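Local coordinates for thiosulfate reductase (Thermus thermophilus, PDB 2VPZ), which probably reduces polysulfide or thiosulfate as the catalytic subunit of a membrane-associated respiratory complex, using a bis-molybdopterin guanine dinucleotide molybdenum cofactor and a [4Fe-4S] cluster, at residues D91-L95 / D466-Q470; V179-W183 / F410-S414; R201-G207 / G229-V235; N671-E677 / Y718-R722. All coordinates share one frame. Residues are numbered along the deposited sequence.

Contact 1 of 4, residues D91-L95 / D466-Q470; sequences DPDRL and DVLPQ. With MGD (2-amino-5,6-dimercapto-7-methyl-3,7,8a,9-tetrahydro-8-oxa-1,3,9,10-tetraaza-anthracen-4-one guanosine dinucleotide), chain H.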
# COMPACT_ATOMS: atom_id res chain seq x y z
N ASP A 91 0.90 46.05 -2.42
CA ASP A 91 1.41 45.87 -3.77
C ASP A 91 1.94 47.27 -4.28
O ASP A 91 1.15 48.21 -4.36
CB ASP A 91 0.22 45.30 -4.60
CG ASP A 91 0.54 45.11 -6.11
OD1 ASP A 91 1.69 45.38 -6.53
OD2 ASP A 91 -0.39 44.68 -6.85
N PRO A 92 3.27 47.41 -4.59
CA PRO A 92 3.90 48.65 -5.09
C PRO A 92 3.29 49.34 -6.36
O PRO A 92 3.59 50.53 -6.68
CB PRO A 92 5.39 48.30 -5.27
CG PRO A 92 5.40 46.76 -5.38
CD PRO A 92 4.26 46.34 -4.45
N ASP A 93 2.46 48.57 -7.08
CA ASP A 93 1.75 48.98 -8.34
C ASP A 93 0.28 49.32 -8.03
O ASP A 93 -0.47 49.78 -8.90
CB ASP A 93 1.70 47.91 -9.46
CG ASP A 93 3.02 47.14 -9.69
OD1 ASP A 93 4.09 47.74 -9.59
OD2 ASP A 93 2.93 45.92 -10.02
N ARG A 94 -0.15 49.05 -6.80
CA ARG A 94 -1.52 49.37 -6.43
C ARG A 94 -1.75 50.91 -6.59
O ARG A 94 -0.91 51.71 -6.13
CB ARG A 94 -1.82 48.94 -4.99
CG ARG A 94 -1.54 50.00 -3.93
CD ARG A 94 -2.22 49.68 -2.58
NE ARG A 94 -3.55 50.26 -2.44
CZ ARG A 94 -4.19 50.49 -1.29
NH1 ARG A 94 -3.62 50.18 -0.13
NH2 ARG A 94 -5.39 51.07 -1.29
N LEU A 95 -2.86 51.29 -7.24
CA LEU A 95 -3.30 52.69 -7.51
C LEU A 95 -3.36 53.58 -6.21
O LEU A 95 -3.93 53.15 -5.22
CB LEU A 95 -4.70 52.67 -8.21
CG LEU A 95 -4.75 51.90 -9.55
CD1 LEU A 95 -6.20 51.51 -9.92
CD2 LEU A 95 -4.09 52.73 -10.66
N ASP A 466 -11.26 51.73 -8.94
CA ASP A 466 -10.58 50.44 -8.78
C ASP A 466 -9.33 50.55 -7.89
O ASP A 466 -9.09 51.60 -7.29
CB ASP A 466 -10.13 49.98 -10.19
CG ASP A 466 -10.17 48.44 -10.39
OD1 ASP A 466 -10.99 47.97 -11.22
OD2 ASP A 466 -9.37 47.72 -9.76
N VAL A 467 -8.52 49.49 -7.81
CA VAL A 467 -7.27 49.54 -7.04
C VAL A 467 -5.98 49.31 -7.86
O VAL A 467 -4.95 49.94 -7.60
CB VAL A 467 -7.15 48.51 -5.89
CG1 VAL A 467 -5.78 48.67 -5.18
CG2 VAL A 467 -8.31 48.64 -4.89
N LEU A 468 -6.04 48.40 -8.82
CA LEU A 468 -4.85 48.11 -9.60
C LEU A 468 -4.97 48.77 -11.01
O LEU A 468 -6.06 49.16 -11.41
CB LEU A 468 -4.65 46.57 -9.70
CG LEU A 468 -4.62 45.69 -8.41
CD1 LEU A 468 -5.12 44.25 -8.68
CD2 LEU A 468 -3.20 45.69 -7.79
N PRO A 469 -3.82 49.00 -11.70
CA PRO A 469 -3.88 49.60 -13.03
C PRO A 469 -4.05 48.50 -14.09
O PRO A 469 -3.09 48.12 -14.77
CB PRO A 469 -2.55 50.34 -13.17
CG PRO A 469 -1.61 49.62 -12.24
CD PRO A 469 -2.49 49.14 -11.08
N GLN A 470 -5.28 48.00 -14.20
CA GLN A 470 -5.66 46.95 -15.16
C GLN A 470 -5.73 47.49 -16.60
O GLN A 470 -5.61 48.69 -16.80
CB GLN A 470 -7.00 46.39 -14.77
CG GLN A 470 -7.05 45.72 -13.43
CD GLN A 470 -7.36 44.25 -13.57
OE1 GLN A 470 -7.46 43.50 -12.59
NE2 GLN A 470 -7.54 43.83 -14.83
PB MGD H . -12.62 40.30 -11.76
O1B MGD H . -11.81 39.82 -12.92
O2B MGD H . -12.19 39.92 -10.37
O3B MGD H . -14.13 39.93 -12.17
O3A MGD H . -16.48 39.43 -12.91
PA MGD H . -15.63 40.55 -12.16
O1A MGD H . -15.90 40.72 -10.67
O2A MGD H . -15.63 41.73 -13.06
O5' MGD H . -12.65 41.86 -11.75
C5' MGD H . -12.65 42.62 -10.54
C4' MGD H . -12.22 44.03 -10.92
O4' MGD H . -12.49 44.73 -9.71
C3' MGD H . -10.75 44.22 -11.19
O3' MGD H . -10.66 45.40 -12.01
C2' MGD H . -10.20 44.46 -9.78
O2' MGD H . -8.98 45.15 -9.92
C1' MGD H . -11.28 45.31 -9.12
N9 MGD H . -11.39 45.32 -7.61
C8 MGD H . -11.13 44.31 -6.78
N7 MGD H . -11.35 44.60 -5.48
C5 MGD H . -11.83 45.86 -5.44
C6 MGD H . -12.35 46.84 -4.37
O6 MGD H . -12.34 46.56 -3.12
N1 MGD H . -12.78 48.05 -4.84
C2 MGD H . -12.78 48.42 -6.16
N2 MGD H . -13.22 49.64 -6.60
N3 MGD H . -12.36 47.57 -7.10
C4 MGD H . -11.86 46.31 -6.85
C10 MGD H . -17.07 38.30 -12.20
C11 MGD H . -18.01 37.63 -13.15
O11 MGD H . -17.30 37.53 -14.39
C12 MGD H . -18.56 36.31 -12.75
S12 MGD H . -19.26 36.05 -11.20
C13 MGD H . -18.61 35.27 -13.59
S13 MGD H . -19.16 33.74 -13.24
C14 MGD H . -18.24 35.28 -14.97
N15 MGD H . -17.05 34.41 -15.15
C16 MGD H . -16.47 34.51 -16.39
C17 MGD H . -15.69 33.48 -17.09
O17 MGD H . -15.46 32.37 -16.54
N18 MGD H . -15.27 33.75 -18.33
C19 MGD H . -15.50 34.92 -18.96
N19 MGD H . -15.00 35.19 -20.20
N20 MGD H . -16.23 35.88 -18.37
C21 MGD H . -16.70 35.77 -17.13
N22 MGD H . -17.37 36.78 -16.56
C23 MGD H . -18.04 36.73 -15.31

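Contact 2 of 4, residues V179-W183 / F410-S414; sequences VASQW and FFARS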
# COMPACT_ATOMS: atom_id res chain seq x y z
N VAL A 179 -34.05 32.81 -12.93
CA VAL A 179 -35.31 32.91 -13.68
C VAL A 179 -36.05 31.55 -13.53
O VAL A 179 -37.22 31.53 -13.11
CB VAL A 179 -35.04 33.23 -15.19
CG1 VAL A 179 -36.35 33.16 -15.99
CG2 VAL A 179 -34.38 34.62 -15.33
N ALA A 180 -35.38 30.44 -13.86
CA ALA A 180 -35.94 29.09 -13.72
C ALA A 180 -36.54 28.90 -12.31
O ALA A 180 -37.68 28.44 -12.16
CB ALA A 180 -34.84 28.00 -13.99
N SER A 181 -35.78 29.28 -11.28
CA SER A 181 -36.19 29.20 -9.88
C SER A 181 -37.39 30.14 -9.52
O SER A 181 -38.28 29.74 -8.76
CB SER A 181 -34.99 29.49 -8.94
OG SER A 181 -35.25 29.22 -7.58
N GLN A 182 -37.43 31.36 -10.04
CA GLN A 182 -38.54 32.28 -9.74
C GLN A 182 -39.89 31.72 -10.28
O GLN A 182 -40.91 31.78 -9.60
CB GLN A 182 -38.27 33.71 -10.26
CG GLN A 182 -37.40 34.56 -9.32
CD GLN A 182 -38.05 34.78 -7.93
OE1 GLN A 182 -39.24 34.51 -7.74
NE2 GLN A 182 -37.26 35.31 -6.98
N TRP A 183 -39.85 31.14 -11.48
CA TRP A 183 -41.00 30.50 -12.15
C TRP A 183 -41.46 29.18 -11.50
O TRP A 183 -42.66 28.92 -11.35
CB TRP A 183 -40.69 30.21 -13.63
CG TRP A 183 -40.45 31.38 -14.61
CD1 TRP A 183 -40.28 32.72 -14.32
CD2 TRP A 183 -40.34 31.26 -16.04
NE1 TRP A 183 -40.07 33.43 -15.49
CE2 TRP A 183 -40.11 32.56 -16.55
CE3 TRP A 183 -40.42 30.18 -16.93
CZ2 TRP A 183 -39.95 32.81 -17.94
CZ3 TRP A 183 -40.27 30.41 -18.31
CH2 TRP A 183 -40.03 31.73 -18.79
N PHE A 410 -35.01 39.98 -24.70
CA PHE A 410 -35.28 38.64 -24.16
C PHE A 410 -36.56 38.75 -23.29
O PHE A 410 -37.01 39.86 -23.01
CB PHE A 410 -34.06 38.14 -23.37
CG PHE A 410 -33.43 39.17 -22.46
CD1 PHE A 410 -33.85 39.31 -21.14
CD2 PHE A 410 -32.41 40.01 -22.93
CE1 PHE A 410 -33.27 40.27 -20.28
CE2 PHE A 410 -31.81 40.98 -22.09
CZ PHE A 410 -32.25 41.11 -20.76
N PHE A 411 -37.13 37.62 -22.83
CA PHE A 411 -38.37 37.61 -22.03
C PHE A 411 -38.31 38.16 -20.60
O PHE A 411 -39.10 39.03 -20.21
CB PHE A 411 -38.99 36.20 -21.98
CG PHE A 411 -40.31 36.11 -21.22
CD1 PHE A 411 -41.52 36.22 -21.89
CD2 PHE A 411 -40.33 35.93 -19.82
CE1 PHE A 411 -42.75 36.15 -21.21
CE2 PHE A 411 -41.56 35.86 -19.12
CZ PHE A 411 -42.78 35.97 -19.82
N ALA A 412 -37.38 37.61 -19.82
CA ALA A 412 -37.14 38.01 -18.42
C ALA A 412 -36.86 39.52 -18.25
O ALA A 412 -36.52 40.22 -19.21
CB ALA A 412 -36.01 37.15 -17.79
N ARG A 413 -36.99 39.98 -17.01
CA ARG A 413 -36.85 41.38 -16.59
C ARG A 413 -35.51 41.89 -15.99
O ARG A 413 -35.37 43.08 -15.69
CB ARG A 413 -38.01 41.68 -15.60
CG ARG A 413 -37.99 40.84 -14.27
CD ARG A 413 -37.38 39.37 -14.40
NE ARG A 413 -38.25 38.37 -15.07
CZ ARG A 413 -38.46 37.10 -14.68
NH1 ARG A 413 -37.87 36.59 -13.61
NH2 ARG A 413 -39.28 36.32 -15.39
N SER A 414 -34.54 40.99 -15.81
CA SER A 414 -33.24 41.36 -15.26
C SER A 414 -32.44 42.23 -16.23
O SER A 414 -32.60 42.10 -17.45
CB SER A 414 -32.40 40.12 -14.87
OG SER A 414 -32.75 38.97 -15.61

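Contact 3 of 4, residues R201-G207 / G229-V235; sequences RYIVLIG and GAKVVVV. With MGD (2-amino-5,6-dimercapto-7-methyl-3,7,8a,9-tetrahydro-8-oxa-1,3,9,10-tetraaza-anthracen-4-one guanosine dinucleotide), chain I.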
# COMPACT_ATOMS: atom_id res chain seq x y z
N ARG A 201 -27.46 11.93 0.67
CA ARG A 201 -27.01 10.52 0.58
C ARG A 201 -26.49 10.04 -0.76
O ARG A 201 -25.81 9.01 -0.88
CB ARG A 201 -28.17 9.62 0.97
CG ARG A 201 -28.41 9.53 2.45
CD ARG A 201 -27.39 8.58 3.06
NE ARG A 201 -26.25 9.25 3.70
CZ ARG A 201 -25.15 8.64 4.13
NH1 ARG A 201 -25.02 7.33 3.99
NH2 ARG A 201 -24.18 9.35 4.70
N TYR A 202 -26.88 10.83 -1.75
CA TYR A 202 -26.56 10.62 -3.17
C TYR A 202 -26.64 12.04 -3.77
O TYR A 202 -27.66 12.73 -3.64
CB TYR A 202 -27.65 9.70 -3.76
CG TYR A 202 -27.31 9.13 -5.13
CD1 TYR A 202 -26.58 7.94 -5.26
CD2 TYR A 202 -27.76 9.76 -6.30
CE1 TYR A 202 -26.30 7.39 -6.51
CE2 TYR A 202 -27.49 9.22 -7.56
CZ TYR A 202 -26.77 8.03 -7.66
OH TYR A 202 -26.49 7.48 -8.88
N ILE A 203 -25.56 12.47 -4.41
CA ILE A 203 -25.46 13.81 -5.00
C ILE A 203 -25.07 13.82 -6.50
O ILE A 203 -24.08 13.20 -6.89
CB ILE A 203 -24.39 14.66 -4.19
CG1 ILE A 203 -24.82 14.77 -2.73
CG2 ILE A 203 -24.18 16.05 -4.83
CD1 ILE A 203 -23.75 15.41 -1.82
N VAL A 204 -25.84 14.51 -7.35
CA VAL A 204 -25.49 14.58 -8.77
C VAL A 204 -25.08 16.00 -9.21
O VAL A 204 -25.89 16.94 -9.17
CB VAL A 204 -26.67 14.03 -9.70
CG1 VAL A 204 -26.21 14.04 -11.18
CG2 VAL A 204 -27.07 12.60 -9.28
N LEU A 205 -23.81 16.12 -9.60
CA LEU A 205 -23.18 17.37 -10.05
C LEU A 205 -23.12 17.47 -11.57
O LEU A 205 -22.51 16.63 -12.24
CB LEU A 205 -21.74 17.51 -9.48
CG LEU A 205 -21.60 17.42 -7.94
CD1 LEU A 205 -20.12 17.53 -7.52
CD2 LEU A 205 -22.45 18.51 -7.26
N ILE A 206 -23.78 18.48 -12.11
CA ILE A 206 -23.74 18.75 -13.53
C ILE A 206 -22.84 20.00 -13.84
O ILE A 206 -23.29 21.14 -13.70
CB ILE A 206 -25.23 18.89 -14.13
CG1 ILE A 206 -25.98 17.56 -13.98
CG2 ILE A 206 -25.17 19.35 -15.62
CD1 ILE A 206 -27.27 17.42 -14.81
N GLY A 207 -21.57 19.77 -14.18
CA GLY A 207 -20.62 20.81 -14.52
C GLY A 207 -20.10 21.68 -13.40
O GLY A 207 -19.27 22.59 -13.48
N GLY A 229 -20.09 8.93 3.97
CA GLY A 229 -20.61 7.95 3.06
C GLY A 229 -21.62 8.46 2.04
O GLY A 229 -22.65 7.82 1.76
N ALA A 230 -21.33 9.65 1.53
CA ALA A 230 -22.13 10.31 0.49
C ALA A 230 -21.50 9.98 -0.85
O ALA A 230 -20.34 10.37 -1.15
CB ALA A 230 -22.16 11.86 0.69
N LYS A 231 -22.22 9.21 -1.67
CA LYS A 231 -21.73 8.85 -2.98
C LYS A 231 -22.26 9.87 -4.02
O LYS A 231 -23.47 10.19 -4.09
CB LYS A 231 -22.00 7.36 -3.27
CG LYS A 231 -23.11 6.91 -4.19
CD LYS A 231 -23.05 5.37 -4.32
CE LYS A 231 -21.88 4.76 -3.50
NZ LYS A 231 -22.24 3.47 -2.82
N VAL A 232 -21.29 10.42 -4.74
CA VAL A 232 -21.30 11.52 -5.72
C VAL A 232 -21.15 11.18 -7.22
O VAL A 232 -20.14 10.58 -7.61
CB VAL A 232 -20.11 12.52 -5.32
CG1 VAL A 232 -20.18 13.83 -6.09
CG2 VAL A 232 -20.11 12.76 -3.80
N VAL A 233 -22.12 11.57 -8.05
CA VAL A 233 -22.04 11.33 -9.51
C VAL A 233 -21.68 12.65 -10.26
O VAL A 233 -22.33 13.66 -10.06
CB VAL A 233 -23.41 10.76 -10.08
CG1 VAL A 233 -23.31 10.56 -11.60
CG2 VAL A 233 -23.77 9.41 -9.39
N VAL A 234 -20.64 12.66 -11.08
CA VAL A 234 -20.27 13.88 -11.81
C VAL A 234 -20.49 13.71 -13.33
O VAL A 234 -20.06 12.73 -13.93
CB VAL A 234 -18.78 14.34 -11.55
CG1 VAL A 234 -18.37 15.48 -12.52
CG2 VAL A 234 -18.62 14.83 -10.10
N VAL A 235 -21.19 14.69 -13.91
CA VAL A 235 -21.51 14.76 -15.34
C VAL A 235 -20.69 15.97 -15.85
O VAL A 235 -20.90 17.10 -15.42
CB VAL A 235 -23.04 15.01 -15.54
CG1 VAL A 235 -23.39 15.01 -17.03
CG2 VAL A 235 -23.86 13.93 -14.77
PB MGD I . -19.51 25.32 -14.03
O1B MGD I . -19.49 26.14 -15.26
O2B MGD I . -20.69 24.60 -13.65
O3B MGD I . -19.01 26.47 -13.03
O3A MGD I . -17.85 27.70 -11.13
PA MGD I . -19.02 26.69 -11.45
O1A MGD I . -20.20 27.38 -10.94
O2A MGD I . -18.75 25.44 -10.74
O5' MGD I . -18.36 24.27 -14.08
C5' MGD I . -17.10 24.33 -14.76
C4' MGD I . -17.03 22.90 -15.28
O4' MGD I . -18.06 22.90 -16.25
C3' MGD I . -15.76 22.46 -16.04
O3' MGD I . -15.27 21.18 -15.56
C2' MGD I . -16.21 22.28 -17.52
O2' MGD I . -15.72 21.04 -18.00
C1' MGD I . -17.69 22.07 -17.37
N9 MGD I . -18.55 22.04 -18.58
C8 MGD I . -18.35 22.74 -19.74
N7 MGD I . -19.32 22.48 -20.66
C5 MGD I . -20.15 21.57 -20.09
C6 MGD I . -21.33 20.80 -20.54
O6 MGD I . -21.78 21.06 -21.66
N1 MGD I . -21.91 19.95 -19.70
C2 MGD I . -21.40 19.69 -18.46
N2 MGD I . -22.03 18.79 -17.63
N3 MGD I . -20.31 20.35 -17.98
C4 MGD I . -19.65 21.28 -18.72
C10 MGD I . -17.81 29.10 -11.27
C11 MGD I . -18.10 29.63 -9.90
O11 MGD I . -16.99 29.31 -9.06
C12 MGD I . -18.59 31.10 -9.88
S12 MGD I . -19.85 31.63 -10.85
C13 MGD I . -18.03 32.07 -9.06
S13 MGD I . -18.69 33.63 -9.00
C14 MGD I . -16.85 31.74 -8.19
N15 MGD I . -15.59 32.21 -8.63
C16 MGD I . -14.42 31.61 -8.24
C17 MGD I . -13.04 32.07 -8.62
O17 MGD I . -12.90 33.11 -9.32
N18 MGD I . -11.94 31.39 -8.14
C19 MGD I . -12.14 30.27 -7.40
N19 MGD I . -11.06 29.61 -7.03
N20 MGD I . -13.35 29.74 -7.02
C21 MGD I . -14.49 30.41 -7.39
N22 MGD I . -15.70 29.97 -7.10
C23 MGD I . -16.84 30.26 -7.90

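Contact 4 of 4, residues N671-E677 / Y718-R722; sequences NQDGVKE and YLQTR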
# COMPACT_ATOMS: atom_id res chain seq x y z
N ASN A 671 -9.11 31.46 -32.62
CA ASN A 671 -10.53 31.11 -32.70
C ASN A 671 -11.09 31.13 -34.13
O ASN A 671 -10.38 31.51 -35.07
CB ASN A 671 -11.43 31.93 -31.70
CG ASN A 671 -11.56 33.42 -32.07
OD1 ASN A 671 -12.24 34.18 -31.34
ND2 ASN A 671 -10.94 33.84 -33.16
N GLN A 672 -12.34 30.70 -34.30
CA GLN A 672 -12.99 30.64 -35.61
C GLN A 672 -12.94 32.01 -36.34
O GLN A 672 -13.02 32.05 -37.58
CB GLN A 672 -14.43 30.08 -35.47
CG GLN A 672 -15.48 31.03 -34.82
CD GLN A 672 -15.36 31.18 -33.30
OE1 GLN A 672 -15.54 32.28 -32.75
NE2 GLN A 672 -15.09 30.07 -32.60
N ASP A 673 -12.78 33.10 -35.59
CA ASP A 673 -12.69 34.45 -36.18
C ASP A 673 -11.25 35.04 -36.31
O ASP A 673 -11.10 36.25 -36.47
CB ASP A 673 -13.58 35.46 -35.40
CG ASP A 673 -15.07 35.08 -35.40
OD1 ASP A 673 -15.59 34.71 -36.48
OD2 ASP A 673 -15.71 35.14 -34.33
N GLY A 674 -10.23 34.19 -36.24
CA GLY A 674 -8.86 34.63 -36.35
C GLY A 674 -8.13 35.27 -35.15
O GLY A 674 -6.92 35.53 -35.22
N VAL A 675 -8.81 35.54 -34.05
CA VAL A 675 -8.15 36.12 -32.88
C VAL A 675 -7.19 35.07 -32.24
O VAL A 675 -7.57 33.91 -32.01
CB VAL A 675 -9.17 36.69 -31.79
CG1 VAL A 675 -8.42 37.31 -30.62
CG2 VAL A 675 -10.10 37.76 -32.44
N LYS A 676 -5.94 35.49 -32.01
CA LYS A 676 -4.84 34.71 -31.40
C LYS A 676 -4.66 35.08 -29.93
O LYS A 676 -4.71 36.27 -29.60
CB LYS A 676 -3.50 34.99 -32.09
CG LYS A 676 -3.13 34.15 -33.27
CD LYS A 676 -2.27 34.96 -34.24
CE LYS A 676 -1.91 34.18 -35.50
NZ LYS A 676 -0.74 33.26 -35.30
N GLU A 677 -4.43 34.10 -29.05
CA GLU A 677 -4.20 34.42 -27.65
C GLU A 677 -2.81 33.94 -27.11
O GLU A 677 -2.53 32.73 -27.07
CB GLU A 677 -5.39 33.97 -26.75
CG GLU A 677 -6.29 35.16 -26.33
CD GLU A 677 -5.49 36.24 -25.59
OE1 GLU A 677 -4.92 35.90 -24.53
OE2 GLU A 677 -5.41 37.39 -26.06
N TYR A 718 -10.73 37.01 -24.48
CA TYR A 718 -10.28 37.58 -25.75
C TYR A 718 -10.55 36.60 -26.90
O TYR A 718 -10.53 36.98 -28.07
CB TYR A 718 -8.80 37.96 -25.73
CG TYR A 718 -8.54 39.38 -25.28
CD1 TYR A 718 -8.54 39.70 -23.93
CD2 TYR A 718 -8.29 40.42 -26.19
CE1 TYR A 718 -8.31 41.00 -23.49
CE2 TYR A 718 -8.05 41.73 -25.76
CZ TYR A 718 -8.06 42.01 -24.40
OH TYR A 718 -7.81 43.28 -23.92
N LEU A 719 -10.83 35.34 -26.59
CA LEU A 719 -11.12 34.35 -27.63
C LEU A 719 -12.61 34.17 -27.82
O LEU A 719 -13.05 33.57 -28.79
CB LEU A 719 -10.50 33.00 -27.30
CG LEU A 719 -9.00 32.87 -27.48
CD1 LEU A 719 -8.42 31.76 -26.61
CD2 LEU A 719 -8.71 32.61 -28.95
N GLN A 720 -13.38 34.66 -26.84
CA GLN A 720 -14.84 34.55 -26.87
C GLN A 720 -15.40 35.79 -27.58
O GLN A 720 -15.87 36.77 -26.99
CB GLN A 720 -15.39 34.36 -25.43
CG GLN A 720 -15.18 32.92 -24.92
CD GLN A 720 -14.80 32.79 -23.44
OE1 GLN A 720 -14.42 33.78 -22.79
NE2 GLN A 720 -14.87 31.56 -22.90
N THR A 721 -15.30 35.70 -28.89
CA THR A 721 -15.69 36.75 -29.80
C THR A 721 -17.22 36.83 -30.01
O THR A 721 -17.78 37.92 -30.09
CB THR A 721 -14.94 36.54 -31.15
OG1 THR A 721 -13.79 37.37 -31.19
CG2 THR A 721 -15.86 36.80 -32.32
N ARG A 722 -17.85 35.65 -30.06
CA ARG A 722 -19.31 35.48 -30.25
C ARG A 722 -19.98 34.85 -29.00
O ARG A 722 -19.29 34.34 -28.13
CB ARG A 722 -19.58 34.54 -31.45
CG ARG A 722 -18.80 34.82 -32.76
CD ARG A 722 -18.84 33.61 -33.74
NE ARG A 722 -18.29 33.81 -35.08
CZ ARG A 722 -18.32 32.92 -36.07
NH1 ARG A 722 -18.89 31.73 -35.88
NH2 ARG A 722 -17.80 33.20 -37.27

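Contact 1 of 4, residues D91-L95 / D466-Q470
Asp466 is the last residue of strand 462-466 and holds the cofactor. Its OD1 accepts a hydrogen bond from O3' of the MGD (2.7 Å) and its OD2 one from O2' (2.6 Å), so one carboxylate grips both ribose hydroxyls of the guanosine. Asp466 OD2 also accepts a hydrogen bond from Val467 N (2.8 Å). Val467 then turns its carbonyl to the loop 91-95: Leu95 N donates to Val467 O at 2.5 Å, a short bond whose acceptor is crowded in the model. Val467 CG1 lies 3.9 Å from Arg94 NE; the Arg94 guanidinium is salt-bridged to Glu487. Sites at the C-terminal ends of the strands are usual in parallel alpha/beta sheets; here the end of strand 462-466 and the loop after it meet the ribose. The same loop is backed by a second one, built on a type I turn from Asp91 to Arg94 that is closed by Arg94 N to Asp91 O (2.9 Å). Leu468 points its CA-to-CB bond away, yet its CD2 lies 3.1 Å from OD2 of Asp91, a carboxylate hydrogen-bonded to Asn636. Pro469 centres an inverse gamma turn. Pro469 CB packs on Leu95 CD2 (3.8 Å), and Pro469 CD sits 3.0 Å from Asp93 O. Gln470 faces the cofactor again, with OE1 3.5 Å from the ribose O2'.

Contact 2 of 4, residues V179-W183 / F410-S414
Val179 starts the contact on helix 168-184. Its CA-to-CB bond points at the loop, and Val179 CG2 meets Ala412 CB at 3.9 Å. The next two residues lie on other sides of the helix. Gln182 returns to the interface but touches it lightly: Gln182 CB is 4.4 Å from Arg413 NH1. Trp183 follows four residues after Val179, joined to it by the helical bond from Trp183 N to Val179 O (3.1 Å). Trp183 CZ2 packs against Phe411 CE2 at 3.6 Å, with the ring planes at 83°. At the indole edge, Trp183 NE1 is 3.0 Å from Arg413 NH2; both are donors, so this is not a hydrogen bond. The apolar pairs are thus joined by van der Waals contacts of the Arg413 guanidinium with Val179, Gln182 and Trp183. The contact ties helix 168-184 to the long loop between helices 341-354 and 423-426, within the molybdopterin oxidoreductase family region. Around it, Tyr593 stacks on Trp183, helix 594-600 covers Phe411, and helix 341-354 packs on Val179 and Ala180.

Contact 3 of 4, residues R201-G207 / G229-V235
Strands 202-206 and 231-235 are the parallel neighbours of a beta-alpha-beta crossover, linked through helix 216-227, in a four-stranded parallel sheet. Their axes lie 4.7 Å apart at 17°. Five backbone hydrogen bonds hold them, from Ile203 N to Lys231 O (3.1 Å) through to Gly207 N to Val235 O (3.0 Å). On the face with Ile203, Leu205, Val232 and Val234, Leu205 is the bump: its CD1 fits between Val232 CG1 and Val234 CG2, at 4.0 Å from each. Phe222 of helix 216-227 packs on both Leu205 and Val232. On the other face, the Tyr202 ring lies across Lys231 and Val233, with CZ 3.7 Å from Val233 CG2, and its hydroxyl is hydrogen-bonded to Glu318. Val204 fills the dip between Val233 and Val235, its CG2 4.2 Å from Val233 CB and its CG1 4.3 Å from Val235 CG2. Helices 257-270 and 309-320 cover this face. The C-terminal strand ends form part of the MGD pocket, where guanine N2 donates to Val235 O at 3.0 Å.

Contact 4 of 4, residues N671-E677 / Y718-R722
Leu719 slots under the hairpin formed by residues 671-677. Its CG lies 3.7 Å from CG of Glu677, and its CD2 is 3.9 Å from CB of Asn671 and 3.5 Å from the carbonyl O of Val675. These three residues make a shallow hollow for the leucine. Leu669 of the hairpin's own strand, and Leu621 and Val739 of neighbouring strands, also touch it. The hairpin bends through a type I turn from Asn671 to Gly674, closed by Gly674 N to Asn671 O at 2.9 Å; Asn671 N to Val675 O (3.0 Å) continues the pairing. Gly674 has a positive phi, where a CB would be jammed against the preceding carbonyl. Val675 rests on the backbone of the other segment, with CG1 3.3 Å from Tyr718 O, and its CG2 is 3.9 Å from Thr721 OG1. At the turn, Asp673 OD1 forms a salt bridge with Arg722 NH2 at 2.8 Å, weak as a hydrogen bond. CG of Gln672 lies over a face of that guanidinium, 3.6 Å from Arg722 CZ. At the other end, Glu677 OE2 is 3.5 Å from Tyr718 CB; the Glu677 carboxylate is held by Ser715 and Lys702, while the Tyr718 hydroxyl bonds to Glu471. Gln720 makes a weak hydrogen bond to an MGD. A hairpin packed on a cofactor-binding loop fits the C-terminal dinucleotide-binding domain of this family, probably a double-psi beta-barrel.

In the fold
From the N terminus, the chain first passes residues 91-95. Contact 1 ties this loop after helix 80-84 to the loop after strand 462-466 of the five-stranded parallel sheet, closing a loop of 370 residues. Contact 2 is nested inside it, tying helix 168-184 to the loop at 410-414. Contact 3 is nested in turn within contact 2 and closes a short beta-alpha-beta unit. Contact 4 comes later, in series with the others, and closes a 40-residue loop in the C-terminal domain. No two contacts touch. Contacts 1 and 3 lie on opposite sides of the chain's centre, about 41 Å apart between centres, each at the guanosine end of a different MGD. Contacts 1 and 4 approach closest, about 9 Å between nearest atoms.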